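Local coordinates for variant surface glycoprotein MITAT 1.1 (Trypanosoma brucei brucei, PDB 5LY9) that forms, as the N-terminal domain of a GPI-anchored glycoprotein, part of the dense parasite surface coat that lets trypanosomes evade the host immune response by antigenic variation, at residues 9-21 / 137-149. Sequence-based numbering, arbitrary orientation.
Sequences TAWKPLCKLTTEL and ETKLDDQECALSM
Gln143, Cys15 and Lys12 have the largest buried areas in the contact between helix 9-21 and the hairpin of strands 139-140 and 143-144, a worked example of a disulfide set among weaker contacts. The covalent link joins Cys15 SG to Cys145 SG with a chi3 of -73°, a left-handed disulfide. It staples helix 8-21, near the start of the N-terminal domain, to a small three-stranded antiparallel sheet that follows the long helix 62-114 in the chain. Beside it Gln143 lies against the helix: Gln143 CG rests on Cys15 CB at 3.5 Å, while the Gln143 and Lys16 side chains cross at about a right angle, with Gln143 OE1 3.5 Å from Lys16 CG. A bend at chi2 (49°) turns that amide back, and Gln143 NE2 donates to Glu144 O at 2.7 Å, almost in the amide plane and on a carbonyl lone pair, which restrains the amide's rotation. Lys12 runs past Gln143 in the opposite direction, extended beyond CG, until Lys12 NZ forms a 2.6 Å salt bridge with Asp142 OD1 on its syn lone pair. Asp142 sits in the type II' turn from Leu140 to Gln143, so the charge pair ties this turn to the helix. Farther in, Trp11 CZ3 packs against Leu140 CB at 3.8 Å, and the indole NE1 bonds to Val125 O. Leu140 also touches Glu113 of helix 62-114. Toward the other end of the helix, Thr19 OG1 donates to Cys15 O and accepts from a water that in turn takes the N-H of Ala146. Covalent, ionic, apolar and water-mediated links thus lie spread along a little over two turns of helix, which probably restrains the hairpin from pivoting about its single disulfide.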
ATOM      1  N   THR A   9     -29.458  -6.763  16.678  1.00 24.45           N
ATOM      2  CA  THR A   9     -29.806  -5.840  15.591  1.00 24.84           C
ATOM      3  C   THR A   9     -28.744  -4.728  15.495  1.00 25.68           C
ATOM      4  O   THR A   9     -28.535  -4.182  14.397  1.00 25.97           O
ATOM      5  CB  THR A   9     -31.182  -5.190  15.796  1.00 24.96           C
ATOM      6  OG1 THR A   9     -31.224  -4.657  17.101  1.00 26.39           O
ATOM      7  CG2 THR A   9     -32.281  -6.159  15.586  1.00 26.07           C
ATOM      8  N   ALA A  10     -28.062  -4.423  16.614  1.00 24.62           N
ATOM      9  CA  ALA A  10     -27.022  -3.411  16.640  1.00 24.09           C
ATOM     10  C   ALA A  10     -25.632  -3.960  16.426  1.00 24.14           C
ATOM     11  O   ALA A  10     -24.832  -3.309  15.712  1.00 24.21           O
ATOM     12  CB  ALA A  10     -27.080  -2.611  17.955  1.00 24.69           C
ATOM     13  N   TRP A  11     -25.268  -5.069  17.051  1.00 23.32           N
ATOM     14  CA  TRP A  11     -23.898  -5.597  16.859  1.00 23.55           C
ATOM     15  C   TRP A  11     -23.714  -6.468  15.622  1.00 22.34           C
ATOM     16  O   TRP A  11     -22.594  -6.622  15.128  1.00 21.59           O
ATOM     17  CB  TRP A  11     -23.344  -6.304  18.111  1.00 22.82           C
ATOM     18  CG  TRP A  11     -24.087  -7.440  18.614  1.00 23.78           C
ATOM     19  CD1 TRP A  11     -24.944  -7.452  19.677  1.00 25.15           C
ATOM     20  CD2 TRP A  11     -24.042  -8.797  18.143  1.00 25.45           C
ATOM     21  NE1 TRP A  11     -25.425  -8.713  19.863  1.00 24.83           N
ATOM     22  CE2 TRP A  11     -24.863  -9.562  18.981  1.00 25.08           C
ATOM     23  CE3 TRP A  11     -23.374  -9.436  17.128  1.00 25.68           C
ATOM     24  CZ2 TRP A  11     -25.071 -10.872  18.775  1.00 26.95           C
ATOM     25  CZ3 TRP A  11     -23.546 -10.712  16.951  1.00 27.59           C
ATOM     26  CH2 TRP A  11     -24.399 -11.456  17.771  1.00 27.07           C
ATOM     27  N   LYS A  12     -24.732  -7.118  15.138  1.00 21.49           N
ATOM     28  CA  LYS A  12     -24.526  -7.943  13.921  1.00 22.36           C
ATOM     29  C   LYS A  12     -24.050  -7.129  12.716  1.00 21.81           C
ATOM     30  O   LYS A  12     -23.106  -7.564  12.027  1.00 20.87           O
ATOM     31  CB  LYS A  12     -25.727  -8.797  13.611  1.00 23.60           C
ATOM     32  CG  LYS A  12     -25.715 -10.105  14.455  1.00 23.90           C
ATOM     33  CD  LYS A  12     -26.907 -11.017  14.013  1.00 25.59           C
ATOM     34  CE  LYS A  12     -26.915 -12.227  14.928  1.00 27.31           C
ATOM     35  NZ  LYS A  12     -27.986 -13.187  14.540  1.00 29.22           N
ATOM     36  N   PRO A  13     -24.581  -5.922  12.551  1.00 21.12           N
ATOM     37  CA  PRO A  13     -24.034  -5.089  11.451  1.00 20.95           C
ATOM     38  C   PRO A  13     -22.550  -4.740  11.651  1.00 21.39           C
ATOM     39  O   PRO A  13     -21.820  -4.556  10.650  1.00 21.10           O
ATOM     40  CB  PRO A  13     -24.919  -3.845  11.480  1.00 21.11           C
ATOM     41  CG  PRO A  13     -26.204  -4.352  11.971  1.00 21.27           C
ATOM     42  CD  PRO A  13     -25.883  -5.406  13.009  1.00 21.68           C
ATOM     43  N   LEU A  14     -22.089  -4.594  12.890  1.00 20.48           N
ATOM     44  CA  LEU A  14     -20.694  -4.383  13.137  1.00 21.13           C
ATOM     45  C   LEU A  14     -19.867  -5.603  12.800  1.00 20.64           C
ATOM     46  O   LEU A  14     -18.779  -5.465  12.245  1.00 20.49           O
ATOM     47  CB  LEU A  14     -20.403  -3.939  14.599  1.00 21.97           C
ATOM     48  CG  LEU A  14     -20.974  -2.525  14.916  1.00 22.41           C
ATOM     49  CD1 LEU A  14     -21.007  -2.340  16.407  1.00 24.38           C
ATOM     50  CD2 LEU A  14     -20.186  -1.417  14.246  1.00 23.20           C
ATOM     51  N   CYS A  15     -20.354  -6.787  13.167  1.00 19.86           N
ATOM     52  CA  CYS A  15     -19.696  -8.063  12.732  1.00 20.75           C
ATOM     53  C   CYS A  15     -19.595  -8.179  11.190  1.00 19.98           C
ATOM     54  O   CYS A  15     -18.584  -8.527  10.646  1.00 20.17           O
ATOM     55  CB  CYS A  15     -20.400  -9.286  13.259  1.00 21.77           C
ATOM     56  SG  CYS A  15     -20.258  -9.470  15.054  1.00 23.73           S
ATOM     57  N   LYS A  16     -20.660  -7.813  10.487  1.00 20.54           N
ATOM     58  CA  LYS A  16     -20.645  -7.805   9.022  1.00 20.98           C
ATOM     59  C   LYS A  16     -19.611  -6.831   8.505  1.00 20.24           C
ATOM     60  O   LYS A  16     -18.891  -7.149   7.558  1.00 19.05           O
ATOM     61  CB  LYS A  16     -22.048  -7.453   8.464  1.00 23.13           C
ATOM     62  CG  LYS A  16     -23.079  -8.551   8.674  1.00 23.71           C
ATOM     63  CD  LYS A  16     -24.493  -8.014   8.402  1.00 27.31           C
ATOM     64  CE  LYS A  16     -24.854  -7.758   7.011  1.00 30.87           C
ATOM     65  NZ  LYS A  16     -26.327  -7.462   6.776  1.00 33.84           N
ATOM     66  N   LEU A  17     -19.534  -5.665   9.105  1.00 19.60           N
ATOM     67  CA  LEU A  17     -18.584  -4.655   8.642  1.00 19.28           C
ATOM     68  C   LEU A  17     -17.173  -5.108   8.894  1.00 19.97           C
ATOM     69  O   LEU A  17     -16.336  -4.985   7.983  1.00 19.00           O
ATOM     70  CB  LEU A  17     -18.861  -3.319   9.296  1.00 20.34           C
ATOM     71  CG  LEU A  17     -17.909  -2.143   9.001  1.00 20.64           C
ATOM     72  CD1 LEU A  17     -17.895  -1.828   7.492  1.00 21.17           C
ATOM     73  CD2 LEU A  17     -18.245  -0.883   9.820  1.00 20.27           C
ATOM     74  N   THR A  18     -16.872  -5.609  10.120  1.00 19.38           N
ATOM     75  CA  THR A  18     -15.517  -6.049  10.355  1.00 19.79           C
ATOM     76  C   THR A  18     -15.102  -7.186   9.391  1.00 18.86           C
ATOM     77  O   THR A  18     -13.972  -7.204   8.901  1.00 19.67           O
ATOM     78  CB  THR A  18     -15.215  -6.330  11.867  1.00 20.52           C
ATOM     79  OG1 THR A  18     -13.804  -6.502  12.001  1.00 23.24           O
ATOM     80  CG2 THR A  18     -15.860  -7.555  12.268  1.00 22.64           C
ATOM     81  N   THR A  19     -16.035  -8.110   9.096  1.00 19.19           N
ATOM     82  CA  THR A  19     -15.811  -9.143   8.083  1.00 19.07           C
ATOM     83  C   THR A  19     -15.483  -8.537   6.701  1.00 19.11           C
ATOM     84  O   THR A  19     -14.532  -8.946   6.063  1.00 20.35           O
ATOM     85  CB  THR A  19     -17.040 -10.080   8.024  1.00 19.22           C
ATOM     86  OG1 THR A  19     -17.271 -10.634   9.355  1.00 19.31           O
ATOM     87  CG2 THR A  19     -16.819 -11.152   7.023  1.00 18.91           C
ATOM     88  N   GLU A  20     -16.238  -7.563   6.291  1.00 19.12           N
ATOM     89  CA  GLU A  20     -15.988  -6.929   5.000  1.00 19.79           C
ATOM     90  C   GLU A  20     -14.621  -6.229   4.989  1.00 20.45           C
ATOM     91  O   GLU A  20     -13.811  -6.415   4.056  1.00 19.61           O
ATOM     92  CB  GLU A  20     -17.089  -5.940   4.616  1.00 20.63           C
ATOM     93  CG  GLU A  20     -16.815  -5.209   3.291  1.00 21.06           C
ATOM     94  CD  GLU A  20     -18.065  -4.676   2.630  1.00 21.67           C
ATOM     95  OE1 GLU A  20     -19.008  -5.512   2.328  1.00 22.91           O
ATOM     96  OE2 GLU A  20     -18.127  -3.420   2.519  1.00 22.51           O
ATOM     97  N   LEU A  21     -14.367  -5.447   6.037  1.00 19.45           N
ATOM     98  CA  LEU A  21     -13.144  -4.676   6.156  1.00 20.23           C
ATOM     99  C   LEU A  21     -11.904  -5.549   6.155  1.00 19.81           C
ATOM    100  O   LEU A  21     -10.847  -5.139   5.719  1.00 19.72           O
ATOM    101  CB  LEU A  21     -13.166  -3.686   7.302  1.00 20.56           C
ATOM    102  CG  LEU A  21     -14.223  -2.579   7.363  1.00 20.35           C
ATOM    103  CD1 LEU A  21     -14.035  -1.836   8.692  1.00 23.06           C
ATOM    104  CD2 LEU A  21     -14.053  -1.644   6.179  1.00 21.33           C
ATOM    105  N   GLU A 137     -16.247 -20.713  17.592  1.00 27.67           N
ATOM    106  CA  GLU A 137     -15.110 -20.416  16.703  1.00 28.66           C
ATOM    107  C   GLU A 137     -15.190 -18.975  16.267  1.00 26.60           C
ATOM    108  O   GLU A 137     -15.217 -18.063  17.101  1.00 26.27           O
ATOM    109  CB  GLU A 137     -15.108 -21.348  15.499  1.00 32.29           C
ATOM    110  CG  GLU A 137     -15.458 -22.758  15.808  1.00 40.49           C
ATOM    111  CD  GLU A 137     -14.442 -23.385  16.628  1.00 48.13           C
ATOM    112  OE1 GLU A 137     -13.258 -23.147  16.279  1.00 61.63           O
ATOM    113  OE2 GLU A 137     -14.833 -24.117  17.591  1.00 61.51           O
ATOM    114  N   THR A 138     -15.328 -18.720  14.966  1.00 23.84           N
ATOM    115  CA  THR A 138     -15.292 -17.340  14.465  1.00 24.30           C
ATOM    116  C   THR A 138     -16.667 -16.681  14.402  1.00 23.12           C
ATOM    117  O   THR A 138     -16.757 -15.532  14.067  1.00 24.09           O
ATOM    118  CB  THR A 138     -14.720 -17.325  13.062  1.00 24.47           C
ATOM    119  OG1 THR A 138     -15.480 -18.205  12.226  1.00 24.56           O
ATOM    120  CG2 THR A 138     -13.263 -17.690  13.120  1.00 27.08           C
ATOM    121  N   LYS A 139     -17.702 -17.396  14.771  1.00 23.28           N
ATOM    122  CA  LYS A 139     -19.092 -16.964  14.679  1.00 23.99           C
ATOM    123  C   LYS A 139     -19.628 -16.480  16.039  1.00 24.44           C
ATOM    124  O   LYS A 139     -19.297 -17.063  17.085  1.00 23.99           O
ATOM    125  CB  LYS A 139     -19.969 -18.135  14.281  1.00 27.00           C
ATOM    126  CG  LYS A 139     -19.670 -18.734  12.929  1.00 28.93           C
ATOM    127  CD  LYS A 139     -20.427 -20.027  12.706  1.00 31.03           C
ATOM    128  CE  LYS A 139     -20.191 -21.210  13.633  1.00 34.69           C
ATOM    129  NZ  LYS A 139     -18.908 -21.762  13.327  1.00 37.10           N
ATOM    130  N   LEU A 140     -20.474 -15.462  16.004  1.00 23.26           N
ATOM    131  CA  LEU A 140     -21.270 -15.080  17.139  1.00 23.60           C
ATOM    132  C   LEU A 140     -22.682 -15.308  16.705  1.00 26.35           C
ATOM    133  O   LEU A 140     -23.164 -14.712  15.782  1.00 24.00           O
ATOM    134  CB  LEU A 140     -21.096 -13.583  17.496  1.00 24.51           C
ATOM    135  CG  LEU A 140     -20.010 -13.228  18.433  1.00 26.41           C
ATOM    136  CD1 LEU A 140     -19.972 -11.676  18.557  1.00 26.85           C
ATOM    137  CD2 LEU A 140     -20.160 -13.900  19.786  1.00 25.35           C
ATOM    138  N   ASP A 141     -23.340 -16.214  17.421  1.00 28.33           N
ATOM    139  CA  ASP A 141     -24.531 -16.884  16.917  1.00 30.69           C
ATOM    140  C   ASP A 141     -24.373 -17.319  15.471  1.00 30.99           C
ATOM    141  O   ASP A 141     -23.521 -18.149  15.118  1.00 30.05           O
ATOM    142  CB  ASP A 141     -25.711 -15.978  17.138  1.00 33.09           C
ATOM    143  CG  ASP A 141     -26.095 -15.837  18.642  1.00 35.53           C
ATOM    144  OD1 ASP A 141     -25.902 -16.738  19.566  1.00 35.98           O
ATOM    145  OD2 ASP A 141     -26.639 -14.766  18.840  1.00 35.71           O
ATOM    146  N   ASP A 142     -25.180 -16.812  14.609  1.00 30.41           N
ATOM    147  CA  ASP A 142     -25.024 -17.306  13.253  1.00 32.92           C
ATOM    148  C   ASP A 142     -24.196 -16.366  12.386  1.00 27.97           C
ATOM    149  O   ASP A 142     -24.186 -16.556  11.206  1.00 26.99           O
ATOM    150  CB  ASP A 142     -26.393 -17.547  12.644  1.00 34.94           C
ATOM    151  CG  ASP A 142     -27.282 -16.335  12.649  1.00 42.00           C
ATOM    152  OD1 ASP A 142     -27.067 -15.403  13.470  1.00 43.68           O
ATOM    153  OD2 ASP A 142     -28.272 -16.337  11.830  1.00 51.24           O
ATOM    154  N   GLN A 143     -23.560 -15.338  12.953  1.00 24.56           N
ATOM    155  CA  GLN A 143     -22.906 -14.296  12.166  1.00 23.35           C
ATOM    156  C   GLN A 143     -21.381 -14.451  12.277  1.00 23.25           C
ATOM    157  O   GLN A 143     -20.850 -14.454  13.393  1.00 21.86           O
ATOM    158  CB  GLN A 143     -23.334 -12.939  12.705  1.00 25.71           C
ATOM    159  CG  GLN A 143     -22.690 -11.710  12.084  1.00 26.86           C
ATOM    160  CD  GLN A 143     -22.676 -11.666  10.585  1.00 29.29           C
ATOM    161  OE1 GLN A 143     -23.773 -11.725  10.005  1.00 29.90           O
ATOM    162  NE2 GLN A 143     -21.441 -11.528   9.909  1.00 27.12           N
ATOM    163  N   GLU A 144     -20.697 -14.538  11.143  1.00 22.37           N
ATOM    164  CA  GLU A 144     -19.251 -14.492  11.177  1.00 22.24           C
ATOM    165  C   GLU A 144     -18.820 -13.183  11.862  1.00 21.51           C
ATOM    166  O   GLU A 144     -19.310 -12.077  11.544  1.00 21.48           O
ATOM    167  CB  GLU A 144     -18.698 -14.571   9.788  1.00 23.24           C
ATOM    168  CG  GLU A 144     -17.234 -14.609   9.687  1.00 23.06           C
ATOM    169  CD  GLU A 144     -16.508 -15.821  10.220  1.00 25.20           C
ATOM    170  OE1 GLU A 144     -17.106 -16.804  10.690  1.00 26.51           O
ATOM    171  OE2 GLU A 144     -15.233 -15.788  10.104  1.00 26.58           O
ATOM    172  N   CYS A 145     -17.927 -13.332  12.821  1.00 21.28           N
ATOM    173  CA  CYS A 145     -17.400 -12.210  13.588  1.00 21.37           C
ATOM    174  C   CYS A 145     -16.007 -12.536  14.140  1.00 21.47           C
ATOM    175  O   CYS A 145     -15.834 -12.711  15.368  1.00 22.70           O
ATOM    176  CB  CYS A 145     -18.386 -11.878  14.690  1.00 22.41           C
ATOM    177  SG  CYS A 145     -18.248 -10.171  15.272  1.00 25.02           S
ATOM    178  N   ALA A 146     -15.044 -12.620  13.233  1.00 21.84           N
ATOM    179  CA  ALA A 146     -13.699 -13.019  13.599  1.00 24.25           C
ATOM    180  C   ALA A 146     -13.059 -11.680  13.962  1.00 24.72           C
ATOM    181  O   ALA A 146     -12.833 -10.787  13.078  1.00 30.05           O
ATOM    182  CB  ALA A 146     -12.946 -13.705  12.482  1.00 24.30           C
ATOM    183  N   LEU A 147     -12.656 -11.583  15.197  1.00 24.25           N
ATOM    184  CA  LEU A 147     -12.039 -10.267  15.643  1.00 23.12           C
ATOM    185  C   LEU A 147     -10.523 -10.428  15.409  1.00 23.00           C
ATOM    186  O   LEU A 147      -9.703 -10.448  16.338  1.00 24.53           O
ATOM    187  CB  LEU A 147     -12.388 -10.050  17.058  1.00 22.72           C
ATOM    188  CG  LEU A 147     -13.872 -10.111  17.325  1.00 23.33           C
ATOM    189  CD1 LEU A 147     -14.217  -9.917  18.781  1.00 22.63           C
ATOM    190  CD2 LEU A 147     -14.594  -9.050  16.497  1.00 23.54           C
ATOM    191  N   SER A 148     -10.191 -10.581  14.124  1.00 22.34           N
ATOM    192  CA  SER A 148      -8.832 -10.824  13.701  1.00 22.97           C
ATOM    193  C   SER A 148      -8.637 -10.297  12.305  1.00 22.57           C
ATOM    194  O   SER A 148      -9.620 -10.056  11.603  1.00 24.45           O
ATOM    195  CB  SER A 148      -8.492 -12.347  13.704  1.00 23.75           C
ATOM    196  OG  SER A 148      -9.389 -13.055  12.877  1.00 24.22           O
ATOM    197  N   MET A 149      -7.381 -10.190  11.861  1.00 21.51           N
ATOM    198  CA  MET A 149      -7.071  -9.692  10.552  1.00 21.49           C
ATOM    199  C   MET A 149      -6.406 -10.808   9.782  1.00 22.53           C
ATOM    200  O   MET A 149      -5.456 -11.435  10.292  1.00 23.06           O
ATOM    201  CB  MET A 149      -6.110  -8.480  10.639  1.00 22.68           C
ATOM    202  CG  MET A 149      -5.623  -7.900   9.307  1.00 22.06           C
ATOM    203  SD  MET A 149      -6.911  -7.088   8.395  1.00 22.15           S
ATOM    204  CE  MET A 149      -6.954  -5.506   9.258  1.00 23.15           C
TER
HETATM  205  O   HOH W   1     -15.119 -11.783  10.457  1.00 22.35           O